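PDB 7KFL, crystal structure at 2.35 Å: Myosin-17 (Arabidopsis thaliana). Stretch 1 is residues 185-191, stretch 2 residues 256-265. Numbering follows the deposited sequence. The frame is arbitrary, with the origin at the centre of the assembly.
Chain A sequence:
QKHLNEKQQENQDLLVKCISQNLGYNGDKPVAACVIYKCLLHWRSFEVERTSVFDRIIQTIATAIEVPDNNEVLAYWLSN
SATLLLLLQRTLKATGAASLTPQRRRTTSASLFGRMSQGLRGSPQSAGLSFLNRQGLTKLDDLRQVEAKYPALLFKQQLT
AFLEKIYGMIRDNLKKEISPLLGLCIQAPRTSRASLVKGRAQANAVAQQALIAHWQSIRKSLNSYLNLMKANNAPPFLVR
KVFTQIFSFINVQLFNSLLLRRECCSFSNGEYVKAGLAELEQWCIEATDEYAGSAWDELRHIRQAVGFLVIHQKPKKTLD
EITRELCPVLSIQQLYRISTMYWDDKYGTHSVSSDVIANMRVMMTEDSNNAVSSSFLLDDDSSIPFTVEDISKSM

Stretch 1 185-191: CIQAPRT
Stretch 2 (256-265) NSLLLRRECC

This is a small contact held by van der Waals packing, in which Ile186, Pro189 and Arg190 of one stretch meet Ser257, Arg261, Glu263 and Cys264 of the other without a single hydrogen bond between them; 334 Å² of surface, both sides summed, is buried.

In the first stretch, a helix arriving from earlier in the chain includes Cys185 (phi/psi -59/-43); Ile186 follows at -78/-23. Gln187, at -87/-2, forms a turn, and a helix resumes from Ala188 to Thr191 with phi between -56 and -73° and psi between -32 and -45°. Gln187 O anchors this second segment, accepting both Thr191 N at 2.7 Å and Thr191 OG1 at 2.6 Å; the chi1 of Thr191, -49° (m), brings its hydroxyl back to that carbonyl. Proline suits the first turn of a helix, as at Pro189, because its nitrogen has no hydrogen to donate.

The second stretch enters in a helix already under way, which runs through Asn256 to Leu260. Arg261 N still bonds to Ser257 O at 2.9 Å, but Arg261 itself departs from helical angles, at -107/115. Residues 262 to 264 return to helical phi/psi values without the regular bonding, and Cys264 N reaches Arg261 O at 3.3 Å. The register is fixed by two CA pairs: Ile186 CA lies 6.8 Å from Ser257 CA, and Pro189 CA lies 5.9 Å from Glu263 CA.

Ile186, with 78 Å² covered, loses the most surface. Its CA-to-CB bond points toward the other stretch, and its rotamer (chi1 m, chi2 t) accompanies a close approach by CG2, which lies 3.6 Å from Ser257 CB, 3.6 Å from Arg261 NE and 4.0 Å from Cys264 SG. A branched aliphatic side chain can touch all three neighbours at once. The small Ser257, chi1 68° (p), admits this close approach, while its OG is hydrogen-bonded to a residue just outside the stretches. The methyl lies over one face of the Arg261 guanidinium, a flat surface that can pack against carbon while its N-H groups point outward in the plane. Arg261 is extended (m, t, t, chi4 -162°), which carries NH1 to 4.3 Å from Gln187 CG and 4.4 Å from Arg190 CD.

The CA-to-CB bond of Pro189 also points toward the other stretch. The ring is C-gamma exo; Pro189 CB lies 3.5 Å from Glu263 O and 3.6 Å from Glu263 CG, and Pro189 CG lies 4.1 Å from Cys264 SG. Cys264, chi1 -62° (m), has a sulfur large and polarizable enough to pack against both apolar side chains, and SG also lies 3.5 Å from Ile186 O.

Glu263 (chi1 65°, p; chi2 -90°; chi3 23°) has its CA-to-CB bond directed toward the first stretch, and its OE2 lies 3.5 Å from Arg190 CD. Arg190 (m, t, p, chi4 79°) therefore meets the carboxylate through an aliphatic carbon. Despite the opposite charges, this pair makes no salt bridge here.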

# COMPACT_ATOMS: atom_id res chain seq x y z
N CYS A 185 -18.27 -8.97 -4.67
CA CYS A 185 -18.12 -9.94 -3.55
C CYS A 185 -19.19 -9.67 -2.48
O CYS A 185 -19.77 -10.65 -1.98
CB CYS A 185 -16.73 -9.86 -2.91
SG CYS A 185 -15.43 -10.66 -3.88
N ILE A 186 -19.43 -8.40 -2.15
CA ILE A 186 -20.36 -7.96 -1.07
C ILE A 186 -21.81 -8.06 -1.56
O ILE A 186 -22.71 -8.18 -0.70
CB ILE A 186 -19.99 -6.53 -0.59
CG1 ILE A 186 -18.59 -6.51 0.04
CG2 ILE A 186 -21.03 -5.97 0.36
CD1 ILE A 186 -18.00 -5.13 0.20
N GLN A 187 -22.04 -8.05 -2.88
CA GLN A 187 -23.38 -8.17 -3.51
C GLN A 187 -23.76 -9.64 -3.71
O GLN A 187 -24.88 -9.88 -4.20
CB GLN A 187 -23.42 -7.43 -4.85
CG GLN A 187 -23.56 -5.92 -4.73
CD GLN A 187 -23.41 -5.24 -6.07
OE1 GLN A 187 -24.04 -5.63 -7.05
NE2 GLN A 187 -22.57 -4.22 -6.12
N ALA A 188 -22.87 -10.58 -3.36
CA ALA A 188 -23.04 -12.04 -3.57
C ALA A 188 -24.33 -12.54 -2.92
O ALA A 188 -25.05 -13.32 -3.53
CB ALA A 188 -21.83 -12.78 -3.05
N PRO A 189 -24.68 -12.12 -1.68
CA PRO A 189 -25.96 -12.48 -1.08
C PRO A 189 -27.16 -12.02 -1.93
O PRO A 189 -28.06 -12.81 -2.12
CB PRO A 189 -25.94 -11.74 0.27
CG PRO A 189 -24.47 -11.62 0.58
CD PRO A 189 -23.86 -11.31 -0.77
N ARG A 190 -27.12 -10.78 -2.42
CA ARG A 190 -28.20 -10.16 -3.23
C ARG A 190 -28.21 -10.77 -4.64
O ARG A 190 -29.31 -10.89 -5.22
CB ARG A 190 -28.04 -8.64 -3.28
CG ARG A 190 -28.44 -7.94 -1.98
CD ARG A 190 -28.04 -6.48 -1.96
NE ARG A 190 -28.65 -5.71 -3.04
CZ ARG A 190 -29.90 -5.26 -3.05
NH1 ARG A 190 -30.71 -5.49 -2.03
NH2 ARG A 190 -30.34 -4.58 -4.09
N THR A 191 -27.04 -11.14 -5.17
CA THR A 191 -26.87 -11.78 -6.51
C THR A 191 -27.46 -13.20 -6.49
O THR A 191 -27.97 -13.63 -7.54
CB THR A 191 -25.40 -11.80 -6.95
OG1 THR A 191 -24.85 -10.49 -6.76
CG2 THR A 191 -25.22 -12.21 -8.39
N ASN A 256 -16.77 -4.31 7.28
CA ASN A 256 -17.80 -3.25 7.42
C ASN A 256 -19.14 -3.74 6.86
O ASN A 256 -20.18 -3.35 7.42
CB ASN A 256 -17.37 -1.93 6.78
CG ASN A 256 -16.34 -1.17 7.59
OD1 ASN A 256 -16.06 -1.52 8.74
ND2 ASN A 256 -15.77 -0.13 7.01
N SER A 257 -19.13 -4.58 5.82
CA SER A 257 -20.34 -5.11 5.15
C SER A 257 -21.05 -6.11 6.08
O SER A 257 -22.30 -6.21 6.00
CB SER A 257 -20.03 -5.71 3.80
OG SER A 257 -19.25 -6.89 3.93
N LEU A 258 -20.30 -6.82 6.93
CA LEU A 258 -20.87 -7.73 7.97
C LEU A 258 -21.67 -6.90 8.99
O LEU A 258 -22.73 -7.39 9.43
CB LEU A 258 -19.75 -8.51 8.67
CG LEU A 258 -18.97 -9.50 7.81
CD1 LEU A 258 -18.16 -10.44 8.69
CD2 LEU A 258 -19.89 -10.30 6.90
N LEU A 259 -21.17 -5.71 9.35
CA LEU A 259 -21.77 -4.84 10.39
C LEU A 259 -23.00 -4.10 9.85
O LEU A 259 -23.93 -3.87 10.65
CB LEU A 259 -20.73 -3.82 10.88
CG LEU A 259 -19.45 -4.40 11.50
CD1 LEU A 259 -18.54 -3.27 11.95
CD2 LEU A 259 -19.77 -5.32 12.67
N LEU A 260 -23.01 -3.74 8.56
CA LEU A 260 -23.98 -2.78 7.98
C LEU A 260 -24.99 -3.47 7.05
O LEU A 260 -26.09 -2.90 6.87
CB LEU A 260 -23.21 -1.68 7.23
CG LEU A 260 -22.29 -0.81 8.09
CD1 LEU A 260 -21.72 0.34 7.28
CD2 LEU A 260 -23.02 -0.28 9.32
N ARG A 261 -24.64 -4.61 6.45
CA ARG A 261 -25.53 -5.37 5.54
C ARG A 261 -26.04 -6.63 6.25
O ARG A 261 -25.20 -7.50 6.57
CB ARG A 261 -24.81 -5.74 4.24
CG ARG A 261 -24.20 -4.56 3.51
CD ARG A 261 -24.06 -4.84 2.03
NE ARG A 261 -23.61 -3.67 1.29
CZ ARG A 261 -23.72 -3.51 -0.02
NH1 ARG A 261 -24.27 -4.45 -0.78
NH2 ARG A 261 -23.27 -2.40 -0.59
N ARG A 262 -27.35 -6.71 6.49
CA ARG A 262 -28.03 -7.85 7.14
C ARG A 262 -27.71 -9.13 6.35
O ARG A 262 -27.26 -10.11 6.98
CB ARG A 262 -29.54 -7.58 7.23
CG ARG A 262 -30.32 -8.60 8.05
CD ARG A 262 -30.96 -9.67 7.19
NE ARG A 262 -31.84 -10.55 7.95
CZ ARG A 262 -32.56 -11.55 7.43
NH1 ARG A 262 -32.50 -11.81 6.14
NH2 ARG A 262 -33.32 -12.28 8.22
N GLU A 263 -27.89 -9.08 5.03
CA GLU A 263 -27.74 -10.23 4.09
C GLU A 263 -26.31 -10.80 4.12
O GLU A 263 -26.17 -12.00 3.80
CB GLU A 263 -28.13 -9.85 2.66
CG GLU A 263 -27.22 -8.81 2.02
CD GLU A 263 -27.64 -7.36 2.23
OE1 GLU A 263 -28.35 -7.09 3.21
OE2 GLU A 263 -27.23 -6.51 1.41
N CYS A 264 -25.30 -9.99 4.46
CA CYS A 264 -23.87 -10.42 4.55
C CYS A 264 -23.60 -11.09 5.91
O CYS A 264 -22.57 -11.78 6.02
CB CYS A 264 -22.92 -9.25 4.37
SG CYS A 264 -23.05 -8.45 2.76
N CYS A 265 -24.48 -10.89 6.89
CA CYS A 265 -24.35 -11.42 8.27
C CYS A 265 -25.11 -12.75 8.36
O CYS A 265 -26.04 -12.86 9.17
CB CYS A 265 -24.85 -10.40 9.28
SG CYS A 265 -23.96 -10.48 10.86